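Local coordinates for B12-binding domain-containing protein (Kitasatospora setae, PDB 6WTE) that is TsrM, a radical SAM methylase that binds cobalamin and a [4Fe-4S] cluster and probably transfers methyl groups by non-radical chemistry, at residues 396-401 with 508-513; 362-367 with 374-379; 136-139 with 143-146. All blocks are in the same frame, centred on the assembly; numbering follows the deposited sequence.

Interaction 1. Residues 396-401 with 508-513; sequences AFMALD and PADHHR
Arg513 places CG between its backbone N and carbonyl carbon (chi1 66°), and its chain is extended from CG to NE, which carries the guanidinium across to the Met398 carbonyl. The Met398 chain bends at chi2 and chi3, which turns its CE methyl onto the guanidinium. The result is an end-on, two-nitrogen arginine grip on one main-chain carbonyl, set in a salt-bridge network of Asp401, Asp510 and Arg513. It ties the turn at the C-terminal end of helix 387-398, in the radical SAM core, to the 3-10 segment that precedes strand 514-515. Arg513 NH1 meets Met398 O at 3.1 Å, in the carbonyl plane and on a lone pair. Arg513 NH2 bonds to Met398 O at 3.0 Å from above that plane, 41° out of it. Asp401 N, in the type I turn, is a third donor to this oxygen. The two faces of the guanidinium differ. Met398 CE lies over one, 3.4 Å from Arg513 CZ. Asp401 OD1 lies over the other, 3.7 Å from Arg513 NH2; this is a long salt bridge of charges only, with the carboxylate turned 87° to the guanidinium plane. Asp510 OD1 takes a weak bond from NE of Arg513 at 3.5 Å, and Asp510 CB also packs on Met398 CE. A leucine at Arg513 would probably leave Met398 O without two of its donors and Asp401 and Asp510 without their shared positive partner. Nearby, the backbone of Arg513 bonds to Thr405 of strand 404-412, and the Met398 side chain rests on Thr405 and Phe407. At the guanidinium edge, a water lies 2.8 Å from Phe397 O and accepts a weak bond from Arg513 NH1 at 3.2 Å.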
# COMPACT_ATOMS: atom_id res chain seq x y z
N ALA A 396 5.67 -4.06 26.70
CA ALA A 396 6.01 -2.64 26.61
C ALA A 396 4.99 -1.87 25.78
O ALA A 396 4.58 -0.77 26.16
CB ALA A 396 7.41 -2.48 26.03
N PHE A 397 4.58 -2.43 24.63
CA PHE A 397 3.61 -1.75 23.79
C PHE A 397 2.25 -1.62 24.48
O PHE A 397 1.62 -0.56 24.43
CB PHE A 397 3.44 -2.49 22.45
CG PHE A 397 4.48 -2.15 21.43
CD1 PHE A 397 5.73 -1.68 21.81
CD2 PHE A 397 4.21 -2.29 20.08
CE1 PHE A 397 6.70 -1.38 20.85
CE2 PHE A 397 5.17 -1.99 19.12
CZ PHE A 397 6.41 -1.52 19.51
N MET A 398 1.78 -2.69 25.13
CA MET A 398 0.47 -2.64 25.77
C MET A 398 0.43 -1.61 26.89
O MET A 398 -0.61 -1.01 27.14
CB MET A 398 0.10 -4.03 26.29
CG MET A 398 -0.22 -5.03 25.19
SD MET A 398 -1.65 -4.52 24.21
CE MET A 398 -2.91 -4.64 25.48
N ALA A 399 1.57 -1.38 27.56
CA ALA A 399 1.61 -0.40 28.64
C ALA A 399 1.52 1.03 28.14
O ALA A 399 1.31 1.94 28.95
CB ALA A 399 2.90 -0.59 29.46
N LEU A 400 1.66 1.26 26.83
CA LEU A 400 1.48 2.60 26.27
C LEU A 400 0.05 3.10 26.43
O LEU A 400 -0.19 4.31 26.43
CB LEU A 400 1.85 2.61 24.79
CG LEU A 400 3.31 2.41 24.39
CD1 LEU A 400 3.37 2.15 22.90
CD2 LEU A 400 4.11 3.65 24.75
N ASP A 401 -0.92 2.18 26.53
CA ASP A 401 -2.34 2.54 26.53
C ASP A 401 -2.73 3.27 25.25
O ASP A 401 -3.53 4.21 25.27
CB ASP A 401 -2.71 3.37 27.76
CG ASP A 401 -2.87 2.52 29.01
OD1 ASP A 401 -2.79 1.28 28.89
OD2 ASP A 401 -3.06 3.10 30.11
N PRO A 508 -7.22 -11.10 28.56
CA PRO A 508 -8.57 -10.96 27.98
C PRO A 508 -9.22 -9.61 28.26
O PRO A 508 -10.05 -9.16 27.46
CB PRO A 508 -9.34 -12.11 28.62
CG PRO A 508 -8.30 -13.13 28.95
CD PRO A 508 -7.08 -12.34 29.35
N ALA A 509 -8.86 -8.95 29.36
CA ALA A 509 -9.41 -7.63 29.65
C ALA A 509 -8.93 -6.57 28.67
O ALA A 509 -9.45 -5.45 28.69
CB ALA A 509 -9.06 -7.21 31.08
N ASP A 510 -7.96 -6.89 27.82
CA ASP A 510 -7.40 -5.96 26.83
C ASP A 510 -7.85 -6.26 25.41
O ASP A 510 -7.43 -5.55 24.49
CB ASP A 510 -5.87 -5.99 26.88
CG ASP A 510 -5.30 -5.45 28.18
OD1 ASP A 510 -5.94 -4.56 28.78
OD2 ASP A 510 -4.20 -5.90 28.57
N HIS A 511 -8.66 -7.29 25.19
CA HIS A 511 -9.07 -7.65 23.83
C HIS A 511 -9.79 -6.50 23.13
O HIS A 511 -9.72 -6.37 21.91
CB HIS A 511 -9.97 -8.89 23.87
CG HIS A 511 -9.23 -10.16 24.09
ND1 HIS A 511 -9.86 -11.33 24.46
CD2 HIS A 511 -7.91 -10.47 23.98
CE1 HIS A 511 -8.96 -12.30 24.58
NE2 HIS A 511 -7.78 -11.80 24.29
N HIS A 512 -10.48 -5.65 23.90
CA HIS A 512 -11.20 -4.55 23.28
C HIS A 512 -10.26 -3.56 22.60
O HIS A 512 -10.67 -2.88 21.66
CB HIS A 512 -12.04 -3.83 24.34
CG HIS A 512 -11.21 -3.12 25.36
ND1 HIS A 512 -11.21 -1.74 25.50
CD2 HIS A 512 -10.31 -3.58 26.26
CE1 HIS A 512 -10.38 -1.40 26.47
NE2 HIS A 512 -9.82 -2.49 26.94
N ARG A 513 -9.01 -3.47 23.05
CA ARG A 513 -8.10 -2.45 22.54
C ARG A 513 -6.94 -3.03 21.73
O ARG A 513 -5.95 -2.32 21.49
CB ARG A 513 -7.56 -1.58 23.68
CG ARG A 513 -6.66 -2.27 24.71
CD ARG A 513 -6.20 -1.23 25.75
NE ARG A 513 -5.34 -1.77 26.81
CZ ARG A 513 -4.01 -1.67 26.82
NH1 ARG A 513 -3.37 -1.07 25.83
NH2 ARG A 513 -3.32 -2.19 27.83
O HOH W 1 -1.07 0.07 23.96

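Interaction 2. Residues 362-367 with 374-379; sequences RLVRLC and TMVEAL
Cys367 CB and Thr374 CG2 meet at 3.5 Å, a snug fit for two carbons. They join helix 357-369 to strand 373-380, the second half of a beta-alpha-beta crossover from parallel strand 327-335 in the radical SAM core. The short segments run almost antiparallel, at 167°, with their axes 9.6 Å apart. The Thr374 methyl carries most of the tight packing. Thr374 chi1 of 49° puts OG1 between the backbone N and the carbonyl carbon, which leaves CG2 anti to the carbonyl carbon and facing Cys367. Cys367 SG is 3.9 Å from Thr374 CG2, and Leu363 CD2 touches the same methyl more loosely, at 4.3 Å. Further along the strand the packing eases: Val364 and Val376 cross at about a right angle and meet through one methyl each. All five touching residues are buried. The outer side of the helix is looser. There Arg365 points away from the strand, is partly exposed, and pairs with Glu369 in a salt bridge. The Leu363 side chain is about 9 Å from that of Glu273, a cluster ligand. The valine pair closes at 4.0 Å, from Val364 CG2 to Val376 CG2.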
# COMPACT_ATOMS: atom_id res chain seq x y z
N ARG A 362 6.73 9.27 23.53
CA ARG A 362 6.42 10.69 23.41
C ARG A 362 5.29 10.92 22.42
O ARG A 362 4.41 11.75 22.68
CB ARG A 362 7.66 11.49 23.00
CG ARG A 362 7.38 12.99 22.95
CD ARG A 362 8.62 13.83 22.67
NE ARG A 362 9.15 13.63 21.33
CZ ARG A 362 10.07 14.41 20.77
NH1 ARG A 362 10.56 15.45 21.45
NH2 ARG A 362 10.50 14.16 19.55
N LEU A 363 5.30 10.21 21.30
CA LEU A 363 4.21 10.35 20.34
C LEU A 363 2.87 10.08 21.00
O LEU A 363 1.92 10.85 20.86
CB LEU A 363 4.43 9.40 19.16
CG LEU A 363 3.43 9.38 18.01
CD1 LEU A 363 4.14 8.82 16.79
CD2 LEU A 363 2.23 8.50 18.32
N VAL A 364 2.77 8.96 21.72
CA VAL A 364 1.50 8.58 22.32
C VAL A 364 1.09 9.60 23.38
O VAL A 364 -0.08 10.02 23.43
CB VAL A 364 1.59 7.15 22.89
CG1 VAL A 364 0.35 6.83 23.72
CG2 VAL A 364 1.75 6.14 21.76
N ARG A 365 2.04 10.05 24.20
CA ARG A 365 1.72 11.06 25.22
C ARG A 365 1.21 12.35 24.59
O ARG A 365 0.18 12.89 25.01
CB ARG A 365 2.93 11.36 26.10
CG ARG A 365 2.69 12.58 26.98
CD ARG A 365 3.86 12.88 27.92
NE ARG A 365 5.10 13.14 27.20
CZ ARG A 365 5.48 14.34 26.74
NH1 ARG A 365 4.69 15.40 26.91
NH2 ARG A 365 6.64 14.46 26.11
N LEU A 366 1.96 12.89 23.63
CA LEU A 366 1.57 14.14 22.99
C LEU A 366 0.19 14.02 22.35
O LEU A 366 -0.62 14.96 22.42
CB LEU A 366 2.62 14.55 21.95
CG LEU A 366 4.00 14.97 22.47
CD1 LEU A 366 4.94 15.25 21.30
CD2 LEU A 366 3.91 16.19 23.39
N CYS A 367 -0.09 12.89 21.71
CA CYS A 367 -1.42 12.69 21.15
C CYS A 367 -2.48 12.61 22.24
O CYS A 367 -3.55 13.21 22.13
CB CYS A 367 -1.45 11.44 20.28
SG CYS A 367 -0.55 11.60 18.72
N THR A 374 -4.61 7.06 18.90
CA THR A 374 -3.35 6.44 18.50
C THR A 374 -3.53 4.96 18.21
O THR A 374 -4.20 4.25 18.96
CB THR A 374 -2.30 6.59 19.61
OG1 THR A 374 -2.87 6.18 20.85
CG2 THR A 374 -1.84 8.03 19.72
N MET A 375 -2.92 4.51 17.12
CA MET A 375 -2.79 3.08 16.85
C MET A 375 -1.31 2.75 16.71
O MET A 375 -0.63 3.28 15.83
CB MET A 375 -3.54 2.68 15.59
CG MET A 375 -3.32 1.22 15.27
SD MET A 375 -4.69 0.55 14.36
CE MET A 375 -4.08 -1.12 14.08
N VAL A 376 -0.81 1.88 17.59
CA VAL A 376 0.59 1.45 17.58
C VAL A 376 0.66 0.05 16.99
O VAL A 376 -0.04 -0.86 17.44
CB VAL A 376 1.19 1.49 18.99
CG1 VAL A 376 2.63 0.98 18.97
CG2 VAL A 376 1.13 2.90 19.55
N GLU A 377 1.55 -0.13 16.01
CA GLU A 377 1.68 -1.38 15.27
C GLU A 377 2.97 -2.09 15.64
O GLU A 377 4.02 -1.45 15.78
CB GLU A 377 1.64 -1.13 13.76
CG GLU A 377 0.45 -0.33 13.30
CD GLU A 377 -0.63 -1.19 12.69
OE1 GLU A 377 -0.71 -2.39 13.03
OE2 GLU A 377 -1.40 -0.65 11.87
N ALA A 378 2.89 -3.41 15.80
CA ALA A 378 4.04 -4.27 16.01
C ALA A 378 4.07 -5.37 14.96
O ALA A 378 3.02 -5.84 14.51
CB ALA A 378 4.03 -4.89 17.41
N LEU A 379 5.27 -5.77 14.56
CA LEU A 379 5.45 -6.88 13.62
C LEU A 379 6.37 -7.90 14.25
O LEU A 379 7.50 -7.57 14.64
CB LEU A 379 6.02 -6.39 12.28
CG LEU A 379 6.39 -7.49 11.29
CD1 LEU A 379 5.21 -8.39 10.96
CD2 LEU A 379 6.98 -6.87 10.02

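Interaction 3. Residues 136-139 with 143-146; sequences LATA and GRDT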
# COMPACT_ATOMS: atom_id res chain seq x y z
N LEU A 136 3.36 8.02 -23.03
CA LEU A 136 2.88 6.82 -23.71
C LEU A 136 1.62 7.11 -24.51
O LEU A 136 1.52 6.75 -25.69
CB LEU A 136 2.63 5.71 -22.68
CG LEU A 136 2.12 4.37 -23.23
CD1 LEU A 136 3.08 3.74 -24.22
CD2 LEU A 136 1.79 3.41 -22.09
N ALA A 137 0.64 7.78 -23.90
CA ALA A 137 -0.58 8.13 -24.61
C ALA A 137 -0.28 8.98 -25.84
O ALA A 137 -0.92 8.82 -26.89
CB ALA A 137 -1.56 8.84 -23.68
N THR A 138 0.69 9.89 -25.72
CA THR A 138 1.05 10.71 -26.88
C THR A 138 1.64 9.85 -27.99
O THR A 138 1.27 10.00 -29.16
CB THR A 138 2.03 11.81 -26.46
OG1 THR A 138 1.42 12.67 -25.49
CG2 THR A 138 2.44 12.64 -27.67
N ALA A 139 2.55 8.93 -27.64
CA ALA A 139 3.16 8.08 -28.66
C ALA A 139 2.12 7.22 -29.36
O ALA A 139 2.09 7.13 -30.59
CB ALA A 139 4.26 7.22 -28.04
N GLY A 143 0.75 7.30 -33.30
CA GLY A 143 1.25 6.17 -34.07
C GLY A 143 2.75 6.03 -34.06
O GLY A 143 3.33 5.57 -35.04
N ARG A 144 3.40 6.44 -32.97
CA ARG A 144 4.85 6.41 -32.86
C ARG A 144 5.33 5.18 -32.10
O ARG A 144 4.58 4.54 -31.36
CB ARG A 144 5.37 7.67 -32.15
CG ARG A 144 5.42 8.90 -33.03
CD ARG A 144 6.26 10.01 -32.40
NE ARG A 144 5.69 10.51 -31.15
CZ ARG A 144 6.16 10.22 -29.94
NH1 ARG A 144 5.59 10.72 -28.86
NH2 ARG A 144 7.22 9.42 -29.81
N ASP A 145 6.61 4.87 -32.30
CA ASP A 145 7.28 3.86 -31.50
C ASP A 145 7.40 4.36 -30.05
O ASP A 145 7.57 5.56 -29.80
CB ASP A 145 8.67 3.59 -32.10
CG ASP A 145 9.29 2.30 -31.61
OD1 ASP A 145 9.10 1.94 -30.43
OD2 ASP A 145 9.99 1.65 -32.42
N THR A 146 7.31 3.44 -29.10
CA THR A 146 7.45 3.77 -27.69
C THR A 146 8.86 3.54 -27.16
O THR A 146 9.07 3.61 -25.94
CB THR A 146 6.45 2.97 -26.85
OG1 THR A 146 6.68 1.57 -27.06
CG2 THR A 146 5.02 3.32 -27.21
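Gly143 turns the chain back on the helix end that holds Ala139. Its phi is positive (68°), a backbone angle most readily adopted by glycine. Gly143 N is 3.0 Å from Ala139 O, but the angle is too poor for a hydrogen bond. The next residue makes that bond: Arg144 N reaches Ala139 O at 2.8 Å and nearly straight, 168° at the hydrogen. This is the Schellman motif that ends helix 130-141 of the B12-binding domain. The Arg144 side chain, in one of its two modelled conformers, bends at chi3 (-64°) and folds back over the helix. Ala139 CA lies over one guanidinium face, 3.6 Å from Arg144 NH1. Thr138 CG2 sits at the edge, in plane, 3.9 Å from Arg144 NH1. Arg144 NE pairs with Glu142, and Thr138 OG1 bonds to Cys134 O in the helix. Asp145 points away from the helix, and its OD1 serves Ala147 N and Arg154. Its backbone O comes near, with Asp145 O 4.1 Å from Ala139 CB. Thr146 then brings its methyl inward while OG1 bonds to Arg154. Thr146 CG2 packs 3.6 Å from Leu136 CD1; the Leu136 side chain is about 6 Å from the bound cobalamin.

In the fold
Interaction 3 comes first along the chain, then interaction 2, then interaction 1. Interactions 1 and 2 are neighbours, with centres about 12 Å apart. Strand 373-380 and helix 387-398 follow each other, and Phe397 of interaction 1 packs on Val376 and Ala378 of interaction 2. Both lie beside one mixed sheet, in which strand 404-412 pairs with 373-380 and with 514-515; interaction 2 contributes strand 373-380 itself, and interaction 1 leads into 514-515. Interaction 3 is on the other side of the chain's centre, in the cobalamin domain, with its own sheet. Its centre is about 56 Å from that of interaction 1 and about 48 Å from that of interaction 2. The contacts therefore sample two separate domains, between which cobalamin is bound.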